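Local coordinates for CrmK (Actinoalloteichus sp. WH1-2216-6, PDB 5I1V), which probably acts as an FAD-dependent oxidase, with covalently bound flavin, in the recycling of shunt products during caerulomycin biosynthesis, at residues G63-A68 / N448-D453; G191-V196 / F495-R500; G136-L141 / G444-Y449; G433-P438 / H467-G472. All coordinates share one frame; numbering follows the deposited sequence.

Interaction 1. Residues G63-A68 / N448-D453. With FAD (flavin-adenine dinucleotide), chain E.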
# COMPACT_ATOMS: atom_id res chain seq x y z
N GLY A 63 -4.70 1.22 13.52
CA GLY A 63 -5.19 2.59 13.47
C GLY A 63 -6.39 2.88 12.60
O GLY A 63 -6.69 4.04 12.34
N HIS A 64 -7.12 1.87 12.17
CA HIS A 64 -8.28 2.08 11.32
C HIS A 64 -9.57 2.40 12.00
O HIS A 64 -10.60 2.50 11.31
CB HIS A 64 -8.43 0.90 10.36
CG HIS A 64 -7.66 1.14 9.14
ND1 HIS A 64 -8.23 1.73 8.03
CD2 HIS A 64 -6.34 1.05 8.88
CE1 HIS A 64 -7.29 1.97 7.13
NE2 HIS A 64 -6.14 1.57 7.63
N CYS A 65 -9.56 2.57 13.32
CA CYS A 65 -10.87 2.77 14.03
C CYS A 65 -11.59 3.94 13.36
O CYS A 65 -10.97 4.98 13.17
CB CYS A 65 -10.64 3.23 15.45
SG CYS A 65 -12.11 3.16 16.49
N GLY A 66 -12.89 3.81 13.15
CA GLY A 66 -13.70 4.89 12.61
C GLY A 66 -14.06 5.96 13.62
O GLY A 66 -14.43 7.03 13.24
N GLU A 67 -13.86 5.72 14.91
CA GLU A 67 -14.14 6.72 15.94
C GLU A 67 -12.90 6.94 16.79
O GLU A 67 -11.87 6.35 16.52
CB GLU A 67 -15.26 6.23 16.85
CG GLU A 67 -16.61 6.12 16.19
CD GLU A 67 -17.28 7.48 15.91
OE1 GLU A 67 -18.48 7.45 15.56
OE2 GLU A 67 -16.65 8.56 16.04
N ALA A 68 -13.01 7.77 17.81
CA ALA A 68 -11.90 8.19 18.63
C ALA A 68 -11.66 7.23 19.81
O ALA A 68 -11.31 7.65 20.89
CB ALA A 68 -12.15 9.58 19.20
N ASN A 448 -17.16 -3.09 13.80
CA ASN A 448 -15.91 -2.60 13.19
C ASN A 448 -16.10 -1.35 12.27
O ASN A 448 -15.12 -0.77 11.78
CB ASN A 448 -15.26 -3.72 12.45
CG ASN A 448 -14.26 -4.46 13.31
OD1 ASN A 448 -13.83 -3.93 14.35
ND2 ASN A 448 -13.89 -5.68 12.91
N TYR A 449 -17.35 -0.94 12.07
CA TYR A 449 -17.65 0.42 11.55
C TYR A 449 -18.46 1.20 12.59
O TYR A 449 -19.62 1.50 12.34
CB TYR A 449 -18.44 0.36 10.26
CG TYR A 449 -17.70 -0.33 9.14
CD1 TYR A 449 -16.42 0.09 8.80
CD2 TYR A 449 -18.29 -1.31 8.37
CE1 TYR A 449 -15.72 -0.50 7.78
CE2 TYR A 449 -17.58 -1.93 7.34
CZ TYR A 449 -16.29 -1.51 7.06
OH TYR A 449 -15.54 -2.06 6.06
N PRO A 450 -17.88 1.48 13.76
CA PRO A 450 -18.69 2.06 14.84
C PRO A 450 -19.16 3.48 14.53
O PRO A 450 -18.41 4.25 13.95
CB PRO A 450 -17.71 2.19 16.00
CG PRO A 450 -16.37 2.33 15.32
CD PRO A 450 -16.45 1.44 14.12
N ASP A 451 -20.34 3.81 15.02
CA ASP A 451 -20.89 5.15 14.76
C ASP A 451 -21.47 5.66 16.05
O ASP A 451 -22.54 5.19 16.46
CB ASP A 451 -21.97 4.99 13.75
CG ASP A 451 -22.72 6.27 13.45
OD1 ASP A 451 -22.36 7.37 13.96
OD2 ASP A 451 -23.71 6.13 12.68
N ILE A 452 -20.83 6.65 16.67
CA ILE A 452 -21.31 7.07 18.00
C ILE A 452 -22.69 7.75 17.92
O ILE A 452 -23.35 7.90 18.95
CB ILE A 452 -20.33 7.98 18.79
CG1 ILE A 452 -20.11 9.31 18.05
CG2 ILE A 452 -19.07 7.17 19.16
CD1 ILE A 452 -19.15 10.31 18.68
N ASP A 453 -23.10 8.16 16.72
CA ASP A 453 -24.46 8.69 16.51
C ASP A 453 -25.55 7.69 16.94
O ASP A 453 -26.64 8.13 17.28
CB ASP A 453 -24.70 9.14 15.06
CG ASP A 453 -23.74 10.26 14.61
OD1 ASP A 453 -23.14 10.92 15.48
OD2 ASP A 453 -23.58 10.47 13.38
PA FAD E . -7.26 0.40 15.67
O1A FAD E . -7.75 1.80 15.40
O2A FAD E . -5.81 0.26 16.02
O5B FAD E . -8.15 -0.28 16.78
C5B FAD E . -9.55 -0.50 16.62
C4B FAD E . -10.18 -0.75 17.99
O4B FAD E . -9.67 -2.03 18.45
C3B FAD E . -9.84 0.21 19.12
O3B FAD E . -10.89 0.16 20.07
C2B FAD E . -8.61 -0.39 19.73
O2B FAD E . -8.20 0.10 21.01
C1B FAD E . -8.90 -1.89 19.62
N9A FAD E . -7.67 -2.69 19.43
C8A FAD E . -6.68 -2.54 18.50
N7A FAD E . -5.66 -3.42 18.75
C5A FAD E . -6.03 -4.10 19.82
C6A FAD E . -5.41 -5.18 20.55
N6A FAD E . -4.26 -5.63 20.10
N1A FAD E . -6.07 -5.64 21.62
C2A FAD E . -7.24 -5.12 22.05
N3A FAD E . -7.91 -4.15 21.38
C4A FAD E . -7.28 -3.60 20.31
N1 FAD E . -13.47 -4.49 8.34
C2 FAD E . -13.90 -5.62 7.73
O2 FAD E . -14.43 -6.52 8.39
N3 FAD E . -13.79 -5.82 6.40
C4 FAD E . -13.28 -4.93 5.55
O4 FAD E . -13.16 -5.19 4.33
C4X FAD E . -12.77 -3.69 6.11
N5 FAD E . -12.24 -2.73 5.31
C5X FAD E . -11.69 -1.64 5.88
C6 FAD E . -10.99 -0.73 5.09
C7 FAD E . -10.41 0.43 5.61
C7M FAD E . -9.65 1.39 4.68
C8 FAD E . -10.56 0.65 7.07
C8M FAD E . -9.99 1.88 7.72
C9 FAD E . -11.26 -0.24 7.88
C9A FAD E . -11.83 -1.39 7.34
N10 FAD E . -12.52 -2.32 8.13
C10 FAD E . -12.96 -3.50 7.55
C1' FAD E . -12.90 -2.03 9.51
C2' FAD E . -11.89 -2.56 10.46
O2' FAD E . -12.12 -3.94 10.64
C3' FAD E . -11.90 -1.84 11.77
O3' FAD E . -11.65 -0.43 11.53
C4' FAD E . -10.87 -2.45 12.76
O4' FAD E . -11.35 -2.20 14.08
C5' FAD E . -9.50 -1.83 12.55
O5' FAD E . -8.58 -2.49 13.42
P FAD E . -7.19 -1.76 13.62
O1P FAD E . -6.60 -1.39 12.31
O2P FAD E . -6.35 -2.54 14.58
O3P FAD E . -7.67 -0.39 14.35
O HOH W 1 -13.52 1.91 10.63
O HOH W 2 -13.32 0.70 13.31
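The flat carboxylate of Glu67 is met from above its plane by the backbone N-H of Ile452, with OE1 2.7 Å from N and an N-H...O angle of 164°; Ile452 CG2 lies 3.7 Å from Glu67 CD. Glu67 CG, anti to the carbonyl carbon (chi1 -67°), sits beside the Pro450 ring, 3.9 Å from Pro450 CG, and the bend at chi2 (-73°) then brings the carboxylate to Ile452 N. FAD C8M lies at the edge of the His64 ring, near its plane, covalently bound to ND1; Cys124 is the other tether. At the pyrophosphate, N of Cys65 donates to FAD O1A at 2.9 Å. A water links Gly66 N, Asn448 O and FAD O3'. OE1 of Glu67 also pairs with Lys341, which probably tempers its closeness to Asp451 OD1, itself salt-bridged to Lys341. The contact joins the loop after strand 57-60 to the loop between strand 442-444 and helix 466-471; that helix sends Tyr470 OH to Asp451 N, and strand 339-347 supplies Lys341 and Lys343.

Interaction 2. Residues G191-V196 / F495-R500. With FAD (flavin-adenine dinucleotide), chain E.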
# COMPACT_ATOMS: atom_id res chain seq x y z
N GLY A 191 -12.75 -4.86 19.53
CA GLY A 191 -11.51 -4.37 20.15
C GLY A 191 -11.72 -3.46 21.33
O GLY A 191 -12.79 -2.81 21.51
N GLY A 192 -10.71 -3.45 22.18
CA GLY A 192 -10.56 -2.43 23.25
C GLY A 192 -11.42 -2.76 24.50
O GLY A 192 -11.81 -1.84 25.26
N ASN A 193 -11.78 -4.03 24.63
CA ASN A 193 -12.78 -4.44 25.62
C ASN A 193 -12.27 -5.32 26.76
O ASN A 193 -12.65 -5.11 27.89
CB ASN A 193 -13.93 -5.18 24.97
CG ASN A 193 -14.94 -4.26 24.33
OD1 ASN A 193 -15.48 -3.36 24.94
ND2 ASN A 193 -15.21 -4.49 23.09
N PHE A 194 -11.57 -6.37 26.43
CA PHE A 194 -11.26 -7.42 27.42
C PHE A 194 -9.82 -7.44 27.91
O PHE A 194 -9.58 -7.96 28.98
CB PHE A 194 -11.64 -8.78 26.84
CG PHE A 194 -13.08 -8.84 26.35
CD1 PHE A 194 -14.12 -9.03 27.25
CD2 PHE A 194 -13.37 -8.73 25.02
CE1 PHE A 194 -15.43 -9.06 26.83
CE2 PHE A 194 -14.69 -8.73 24.57
CZ PHE A 194 -15.71 -8.89 25.48
N GLY A 195 -8.91 -6.83 27.17
CA GLY A 195 -7.49 -6.91 27.42
C GLY A 195 -6.75 -6.64 26.16
O GLY A 195 -7.38 -6.35 25.11
N VAL A 196 -5.42 -6.72 26.22
CA VAL A 196 -4.59 -6.44 25.06
C VAL A 196 -4.32 -7.74 24.32
O VAL A 196 -3.63 -8.65 24.83
CB VAL A 196 -3.30 -5.81 25.42
CG1 VAL A 196 -2.46 -5.51 24.15
CG2 VAL A 196 -3.53 -4.56 26.19
N PHE A 495 -18.00 2.88 23.09
CA PHE A 495 -18.78 1.69 22.82
C PHE A 495 -18.20 0.43 23.43
O PHE A 495 -18.42 -0.64 22.93
CB PHE A 495 -18.94 1.49 21.32
CG PHE A 495 -20.00 2.35 20.67
CD1 PHE A 495 -20.95 3.05 21.41
CD2 PHE A 495 -20.11 2.37 19.29
CE1 PHE A 495 -21.95 3.78 20.77
CE2 PHE A 495 -21.12 3.11 18.65
CZ PHE A 495 -22.03 3.80 19.39
N SER A 496 -17.51 0.54 24.55
CA SER A 496 -16.99 -0.65 25.19
C SER A 496 -18.10 -1.40 25.91
O SER A 496 -19.09 -0.80 26.32
CB SER A 496 -15.83 -0.34 26.11
OG SER A 496 -16.16 0.50 27.20
N ILE A 497 -17.92 -2.71 26.02
CA ILE A 497 -18.90 -3.55 26.75
C ILE A 497 -18.97 -3.02 28.18
O ILE A 497 -17.97 -3.05 28.89
CB ILE A 497 -18.51 -5.05 26.77
CG1 ILE A 497 -18.22 -5.63 25.36
CG2 ILE A 497 -19.53 -5.87 27.49
CD1 ILE A 497 -19.33 -5.42 24.41
N ARG A 498 -20.14 -2.60 28.63
CA ARG A 498 -20.25 -2.07 30.01
C ARG A 498 -20.30 -3.20 31.03
O ARG A 498 -20.90 -4.25 30.78
CB ARG A 498 -21.50 -1.21 30.20
CG ARG A 498 -21.65 -0.03 29.25
CD ARG A 498 -20.41 0.82 29.20
NE ARG A 498 -20.65 2.16 28.66
CZ ARG A 498 -20.28 2.59 27.46
NH1 ARG A 498 -19.66 1.79 26.59
NH2 ARG A 498 -20.53 3.85 27.12
N PRO A 499 -19.71 -3.00 32.19
CA PRO A 499 -19.74 -4.16 33.09
C PRO A 499 -21.20 -4.43 33.57
O PRO A 499 -21.98 -3.49 33.75
CB PRO A 499 -18.83 -3.74 34.25
CG PRO A 499 -18.07 -2.54 33.73
CD PRO A 499 -19.04 -1.86 32.81
N ARG A 500 -21.53 -5.72 33.69
CA ARG A 500 -22.84 -6.19 34.20
C ARG A 500 -23.53 -5.23 35.18
O ARG A 500 -24.50 -4.52 34.87
CB ARG A 500 -22.64 -7.54 34.90
CG ARG A 500 -22.90 -8.77 34.05
CD ARG A 500 -22.95 -10.03 34.92
NE ARG A 500 -22.00 -9.90 36.03
CZ ARG A 500 -21.37 -10.92 36.62
NH1 ARG A 500 -21.59 -12.18 36.25
NH2 ARG A 500 -20.51 -10.67 37.62
OXT ARG A 500 -23.10 -5.15 36.33
PA FAD E . -7.26 0.40 15.67
O1A FAD E . -7.75 1.80 15.40
O2A FAD E . -5.81 0.26 16.02
O5B FAD E . -8.15 -0.28 16.78
C5B FAD E . -9.55 -0.50 16.62
C4B FAD E . -10.18 -0.75 17.99
O4B FAD E . -9.67 -2.03 18.45
C3B FAD E . -9.84 0.21 19.12
O3B FAD E . -10.89 0.16 20.07
C2B FAD E . -8.61 -0.39 19.73
O2B FAD E . -8.20 0.10 21.01
C1B FAD E . -8.90 -1.89 19.62
N9A FAD E . -7.67 -2.69 19.43
C8A FAD E . -6.68 -2.54 18.50
N7A FAD E . -5.66 -3.42 18.75
C5A FAD E . -6.03 -4.10 19.82
C6A FAD E . -5.41 -5.18 20.55
N6A FAD E . -4.26 -5.63 20.10
N1A FAD E . -6.07 -5.64 21.62
C2A FAD E . -7.24 -5.12 22.05
N3A FAD E . -7.91 -4.15 21.38
C4A FAD E . -7.28 -3.60 20.31
N1 FAD E . -13.47 -4.49 8.34
C2 FAD E . -13.90 -5.62 7.73
O2 FAD E . -14.43 -6.52 8.39
N3 FAD E . -13.79 -5.82 6.40
C4 FAD E . -13.28 -4.93 5.55
O4 FAD E . -13.16 -5.19 4.33
C4X FAD E . -12.77 -3.69 6.11
N5 FAD E . -12.24 -2.73 5.31
C5X FAD E . -11.69 -1.64 5.88
C6 FAD E . -10.99 -0.73 5.09
C7 FAD E . -10.41 0.43 5.61
C7M FAD E . -9.65 1.39 4.68
C8 FAD E . -10.56 0.65 7.07
C8M FAD E . -9.99 1.88 7.72
C9 FAD E . -11.26 -0.24 7.88
C9A FAD E . -11.83 -1.39 7.34
N10 FAD E . -12.52 -2.32 8.13
C10 FAD E . -12.96 -3.50 7.55
C1' FAD E . -12.90 -2.03 9.51
C2' FAD E . -11.89 -2.56 10.46
O2' FAD E . -12.12 -3.94 10.64
C3' FAD E . -11.90 -1.84 11.77
O3' FAD E . -11.65 -0.43 11.53
C4' FAD E . -10.87 -2.45 12.76
O4' FAD E . -11.35 -2.20 14.08
C5' FAD E . -9.50 -1.83 12.55
O5' FAD E . -8.58 -2.49 13.42
P FAD E . -7.19 -1.76 13.62
O1P FAD E . -6.60 -1.39 12.31
O2P FAD E . -6.35 -2.54 14.58
O3P FAD E . -7.67 -0.39 14.35
O HOH W 3 -17.05 -2.76 21.64
O HOH W 4 -15.43 -3.43 27.65
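OD1 of Asn193 is gripped by the backbone N-H of Ile497, 2.7 Å from N, in a bond with an N-H...O angle of 161°, and a water sits close to the same oxygen. The N-H arrives 38° out of the carbonyl plane. Here the glycine-rich loop leading into strand 196-202, part of the FAD-binding fold of the PCMH type, meets the tail that runs to the C terminus. Asn193 turns its amide to the tail with CG anti to the carbonyl carbon (chi1 -80°). The backbone beside it meets the cofactor: N of Gly192 donates to the adenine atom FAD N3A at 3.0 Å. The other end of the amide, ND2, reaches Phe495 O through a second water and also bonds to Gly190 O. Packing accompanies the bond. CG1 of Ile497 lies 3.7 Å from Asn193 CG, the two side chains crossing at about a right angle, and makes an apolar pair with Phe194 CZ at 4.1 Å. Helix 475-485 backs Phe194 and Ile497, and Lys482 takes up Asn193 O. Further along the tail, NH1 of Arg498 donates to a lone pair of Ser496 O at 2.7 Å, in the carbonyl plane and nearly in its own guanidinium plane.

Interaction 3. Residues G136-L141 / G444-Y449. With FAD (flavin-adenine dinucleotide), chain E.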
# COMPACT_ATOMS: atom_id res chain seq x y z
N GLY A 136 -15.05 -9.60 14.12
CA GLY A 136 -15.67 -10.50 13.15
C GLY A 136 -15.40 -10.09 11.71
O GLY A 136 -16.30 -9.96 10.92
N GLY A 137 -14.13 -9.87 11.40
CA GLY A 137 -13.74 -9.43 10.07
C GLY A 137 -14.30 -10.27 8.96
O GLY A 137 -14.34 -11.48 9.05
N TYR A 138 -14.72 -9.59 7.90
CA TYR A 138 -15.21 -10.22 6.68
C TYR A 138 -14.61 -9.57 5.43
O TYR A 138 -14.02 -8.48 5.47
CB TYR A 138 -16.72 -10.11 6.59
CG TYR A 138 -17.17 -8.75 6.20
CD1 TYR A 138 -17.21 -7.73 7.13
CD2 TYR A 138 -17.55 -8.45 4.90
CE1 TYR A 138 -17.62 -6.44 6.78
CE2 TYR A 138 -17.93 -7.17 4.55
CZ TYR A 138 -17.96 -6.16 5.49
OH TYR A 138 -18.35 -4.85 5.14
N GLY A 139 -14.76 -10.26 4.32
CA GLY A 139 -14.41 -9.70 3.05
C GLY A 139 -14.86 -10.52 1.86
O GLY A 139 -15.81 -11.30 1.97
N PRO A 140 -14.25 -10.26 0.70
CA PRO A 140 -14.78 -10.82 -0.55
C PRO A 140 -14.88 -12.32 -0.60
O PRO A 140 -15.72 -12.84 -1.34
CB PRO A 140 -13.81 -10.30 -1.62
CG PRO A 140 -13.34 -9.01 -1.07
CD PRO A 140 -13.28 -9.19 0.43
N LEU A 141 -14.08 -13.04 0.16
CA LEU A 141 -14.20 -14.50 0.15
C LEU A 141 -15.18 -15.01 1.23
O LEU A 141 -15.31 -16.22 1.39
CB LEU A 141 -12.83 -15.17 0.35
CG LEU A 141 -11.75 -14.91 -0.74
CD1 LEU A 141 -10.43 -15.64 -0.47
CD2 LEU A 141 -12.30 -15.37 -2.08
N GLY A 444 -29.14 -4.98 11.94
CA GLY A 444 -28.32 -4.17 12.82
C GLY A 444 -27.12 -3.55 12.09
O GLY A 444 -27.20 -3.19 10.92
N ALA A 445 -26.01 -3.42 12.81
CA ALA A 445 -24.81 -2.79 12.27
C ALA A 445 -23.57 -3.50 12.75
O ALA A 445 -23.63 -4.29 13.69
CB ALA A 445 -24.76 -1.34 12.67
N TYR A 446 -22.44 -3.16 12.13
CA TYR A 446 -21.17 -3.84 12.39
C TYR A 446 -20.27 -3.07 13.30
O TYR A 446 -19.93 -1.93 13.05
CB TYR A 446 -20.51 -4.07 11.02
CG TYR A 446 -19.20 -4.82 10.99
CD1 TYR A 446 -18.98 -5.94 11.78
CD2 TYR A 446 -18.22 -4.44 10.10
CE1 TYR A 446 -17.77 -6.63 11.71
CE2 TYR A 446 -17.02 -5.13 10.00
CZ TYR A 446 -16.79 -6.20 10.82
OH TYR A 446 -15.61 -6.86 10.71
N ILE A 447 -19.78 -3.73 14.36
CA ILE A 447 -19.02 -3.07 15.37
C ILE A 447 -17.71 -2.51 14.85
O ILE A 447 -17.23 -1.53 15.37
CB ILE A 447 -18.80 -4.00 16.61
CG1 ILE A 447 -18.27 -3.19 17.82
CG2 ILE A 447 -17.83 -5.15 16.28
CD1 ILE A 447 -19.15 -2.09 18.34
N ASN A 448 -17.16 -3.09 13.80
CA ASN A 448 -15.91 -2.60 13.19
C ASN A 448 -16.10 -1.35 12.27
O ASN A 448 -15.12 -0.77 11.78
CB ASN A 448 -15.26 -3.72 12.45
CG ASN A 448 -14.26 -4.46 13.31
OD1 ASN A 448 -13.83 -3.93 14.35
ND2 ASN A 448 -13.89 -5.68 12.91
N TYR A 449 -17.35 -0.94 12.07
CA TYR A 449 -17.65 0.42 11.55
C TYR A 449 -18.46 1.20 12.59
O TYR A 449 -19.62 1.50 12.34
CB TYR A 449 -18.44 0.36 10.26
CG TYR A 449 -17.70 -0.33 9.14
CD1 TYR A 449 -16.42 0.09 8.80
CD2 TYR A 449 -18.29 -1.31 8.37
CE1 TYR A 449 -15.72 -0.50 7.78
CE2 TYR A 449 -17.58 -1.93 7.34
CZ TYR A 449 -16.29 -1.51 7.06
OH TYR A 449 -15.54 -2.06 6.06
PA FAD E . -7.26 0.40 15.67
O1A FAD E . -7.75 1.80 15.40
O2A FAD E . -5.81 0.26 16.02
O5B FAD E . -8.15 -0.28 16.78
C5B FAD E . -9.55 -0.50 16.62
C4B FAD E . -10.18 -0.75 17.99
O4B FAD E . -9.67 -2.03 18.45
C3B FAD E . -9.84 0.21 19.12
O3B FAD E . -10.89 0.16 20.07
C2B FAD E . -8.61 -0.39 19.73
O2B FAD E . -8.20 0.10 21.01
C1B FAD E . -8.90 -1.89 19.62
N9A FAD E . -7.67 -2.69 19.43
C8A FAD E . -6.68 -2.54 18.50
N7A FAD E . -5.66 -3.42 18.75
C5A FAD E . -6.03 -4.10 19.82
C6A FAD E . -5.41 -5.18 20.55
N6A FAD E . -4.26 -5.63 20.10
N1A FAD E . -6.07 -5.64 21.62
C2A FAD E . -7.24 -5.12 22.05
N3A FAD E . -7.91 -4.15 21.38
C4A FAD E . -7.28 -3.60 20.31
N1 FAD E . -13.47 -4.49 8.34
C2 FAD E . -13.90 -5.62 7.73
O2 FAD E . -14.43 -6.52 8.39
N3 FAD E . -13.79 -5.82 6.40
C4 FAD E . -13.28 -4.93 5.55
O4 FAD E . -13.16 -5.19 4.33
C4X FAD E . -12.77 -3.69 6.11
N5 FAD E . -12.24 -2.73 5.31
C5X FAD E . -11.69 -1.64 5.88
C6 FAD E . -10.99 -0.73 5.09
C7 FAD E . -10.41 0.43 5.61
C7M FAD E . -9.65 1.39 4.68
C8 FAD E . -10.56 0.65 7.07
C8M FAD E . -9.99 1.88 7.72
C9 FAD E . -11.26 -0.24 7.88
C9A FAD E . -11.83 -1.39 7.34
N10 FAD E . -12.52 -2.32 8.13
C10 FAD E . -12.96 -3.50 7.55
C1' FAD E . -12.90 -2.03 9.51
C2' FAD E . -11.89 -2.56 10.46
O2' FAD E . -12.12 -3.94 10.64
C3' FAD E . -11.90 -1.84 11.77
O3' FAD E . -11.65 -0.43 11.53
C4' FAD E . -10.87 -2.45 12.76
O4' FAD E . -11.35 -2.20 14.08
C5' FAD E . -9.50 -1.83 12.55
O5' FAD E . -8.58 -2.49 13.42
P FAD E . -7.19 -1.76 13.62
O1P FAD E . -6.60 -1.39 12.31
O2P FAD E . -6.35 -2.54 14.58
O3P FAD E . -7.67 -0.39 14.35
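Tyr138 turns the edge of its ring toward the face of Tyr446 in an offset edge-to-face pair, the centroids 5.4 Å apart and the planes at 69°. CE1 of Tyr138 makes the closest approach, 3.5 Å from Tyr446 CE2. Tyr449 stands across Tyr138 at about a right angle, with the Tyr138 hydroxyl at the edge of its ring, in plane, 3.7 Å from Tyr449 CE2. Tyr138 and Tyr446 meet the pyrimidine end of the flavin, Tyr449 its middle ring, and FAD N3 lies over one face of Tyr138. CG anti to the backbone N (chi1 -177°) lets Tyr446 OH reach FAD O2, to which it donates at 2.6 Å. The same OH accepts from Asn448 ND2, a bond lying close to the amide plane, while CB of Asn448 packs over one face of the Tyr446 ring. A type I beta turn from Tyr446 to Tyr449 brings Tyr446, Asn448 and Tyr449 together, and it belongs to the berberine-like region that completes the FAD site of this oxidoreductase family. Across the contact the backbone of Tyr138 reads the flavin rim: its N donates to FAD O2, and FAD N3 donates to Tyr138 O at 2.8 Å. FAD O2 therefore takes two protein hydrogen bonds, which would probably help it carry negative charge in the reduced flavin. Asn448 OD1 accepts from the ribityl hydroxyl O4', and OH of Tyr449 comes to 3.2 Å from FAD C4X.

Interaction 4. Residues G433-P438 / H467-G472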
# COMPACT_ATOMS: atom_id res chain seq x y z
N GLY A 433 -36.79 5.08 13.41
CA GLY A 433 -36.12 6.04 14.29
C GLY A 433 -34.70 6.41 13.90
O GLY A 433 -33.90 6.78 14.76
N GLY A 434 -34.41 6.31 12.61
CA GLY A 434 -33.14 6.76 12.05
C GLY A 434 -31.99 5.76 12.14
O GLY A 434 -30.88 6.08 11.76
N VAL A 435 -32.26 4.55 12.63
CA VAL A 435 -31.22 3.51 12.76
C VAL A 435 -31.71 2.16 12.26
O VAL A 435 -32.93 1.92 12.19
CB VAL A 435 -30.78 3.38 14.22
CG1 VAL A 435 -30.23 4.70 14.71
CG2 VAL A 435 -31.94 2.96 15.10
N PRO A 436 -30.77 1.25 11.93
CA PRO A 436 -31.14 -0.11 11.51
C PRO A 436 -31.44 -1.02 12.69
O PRO A 436 -30.64 -1.90 13.04
CB PRO A 436 -29.88 -0.60 10.78
CG PRO A 436 -28.78 0.06 11.53
CD PRO A 436 -29.30 1.44 11.88
N THR A 437 -32.61 -0.83 13.30
CA THR A 437 -33.05 -1.63 14.43
C THR A 437 -33.24 -3.08 13.96
O THR A 437 -33.91 -3.28 12.95
CB THR A 437 -34.44 -1.15 14.91
OG1 THR A 437 -35.35 -1.21 13.79
CG2 THR A 437 -34.37 0.25 15.39
N PRO A 438 -32.69 -4.07 14.69
CA PRO A 438 -32.85 -5.42 14.17
C PRO A 438 -34.32 -5.82 14.06
O PRO A 438 -35.05 -5.74 15.04
CB PRO A 438 -32.15 -6.30 15.22
CG PRO A 438 -31.10 -5.40 15.80
CD PRO A 438 -31.64 -4.01 15.73
N HIS A 467 -25.98 -0.97 21.75
CA HIS A 467 -25.42 -2.33 21.88
C HIS A 467 -26.30 -3.46 21.30
O HIS A 467 -25.81 -4.50 20.88
CB HIS A 467 -25.00 -2.63 23.31
CG HIS A 467 -26.01 -2.25 24.33
ND1 HIS A 467 -27.11 -3.03 24.61
CD2 HIS A 467 -26.11 -1.16 25.14
CE1 HIS A 467 -27.81 -2.47 25.58
NE2 HIS A 467 -27.22 -1.34 25.91
N THR A 468 -27.60 -3.28 21.31
CA THR A 468 -28.46 -4.19 20.58
C THR A 468 -28.25 -4.19 19.09
O THR A 468 -28.27 -5.26 18.45
CB THR A 468 -29.91 -3.83 20.89
OG1 THR A 468 -30.05 -3.94 22.30
CG2 THR A 468 -30.85 -4.74 20.12
N ILE A 469 -28.07 -3.00 18.54
CA ILE A 469 -27.87 -2.84 17.14
C ILE A 469 -26.57 -3.53 16.67
O ILE A 469 -26.54 -4.08 15.58
CB ILE A 469 -27.84 -1.36 16.76
CG1 ILE A 469 -29.24 -0.78 16.96
CG2 ILE A 469 -27.44 -1.21 15.30
CD1 ILE A 469 -29.29 0.71 17.08
N TYR A 470 -25.52 -3.48 17.50
CA TYR A 470 -24.21 -4.06 17.10
C TYR A 470 -24.05 -5.52 17.49
O TYR A 470 -23.34 -6.27 16.83
CB TYR A 470 -23.06 -3.26 17.74
CG TYR A 470 -22.83 -1.94 17.11
CD1 TYR A 470 -22.36 -1.86 15.81
CD2 TYR A 470 -23.06 -0.74 17.81
CE1 TYR A 470 -22.12 -0.65 15.22
CE2 TYR A 470 -22.84 0.48 17.21
CZ TYR A 470 -22.35 0.51 15.91
OH TYR A 470 -22.11 1.67 15.23
N TYR A 471 -24.71 -5.94 18.58
CA TYR A 471 -24.45 -7.26 19.14
C TYR A 471 -25.67 -8.24 19.12
O TYR A 471 -25.59 -9.39 19.53
CB TYR A 471 -23.89 -7.10 20.54
CG TYR A 471 -22.54 -6.44 20.65
CD1 TYR A 471 -21.42 -7.06 20.13
CD2 TYR A 471 -22.37 -5.23 21.29
CE1 TYR A 471 -20.16 -6.48 20.24
CE2 TYR A 471 -21.13 -4.65 21.37
CZ TYR A 471 -20.02 -5.30 20.88
OH TYR A 471 -18.74 -4.78 20.96
N GLY A 472 -26.80 -7.79 18.62
CA GLY A 472 -27.97 -8.67 18.61
C GLY A 472 -28.37 -9.00 20.02
O GLY A 472 -28.52 -8.10 20.84
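Ile469 projects from its helix into a hollow between Val435, Pro436 and Pro438. Its branches share the work: CD1 reaches out to CG2 of Val435 at 4.0 Å, CG2 rests against the Pro436 ring, 4.2 Å from Pro436 CG, and CG1 faces CD of Pro438 at a similar range. CG1 stands anti to the carbonyl carbon (chi1 -68°) and CG2 anti to the backbone N; the side chain crosses both Val435 and Pro436 at about a right angle. The chain turns sharply at Pro436, the centre of an inverse gamma turn, in the loop between helix 414-428 and strand 442-444; helix 466-471 lies against it. Pro438 is the bump in the other direction: its CG comes down on the helix backbone, 3.9 Å from Thr468 O, with CG2 of Thr468 flanking it at 4.4 Å, and its CD lies 4.2 Å from Ile469 CA. No hydrogen bond crosses between the segments. The backbone of Ile469 is tied instead to Ala445, and Leu454 packs on Val435.

Overall arrangement
Running from the N terminus, the chain opens three long loops in turn at 63-68, 136-141 and 191-196. Interactions 1 and 3 close the first two on the overlapping segments 448-453 and 444-449 respectively, so both loops end on the same part of the chain. Interaction 2 closes at the C-terminal tail and crosses both. The short loop of interaction 4, from 433-438 to 467-472, crosses interactions 1 and 3 and nests inside interaction 2. Interactions 1, 2 and 3 all touch FAD, fastening the FAD-binding region to the berberine-like C-terminal region. Helix 466-471 touches all three: Tyr470 meets Asp451 of interaction 1, Phe495 of interaction 2 and Tyr446 of interaction 3.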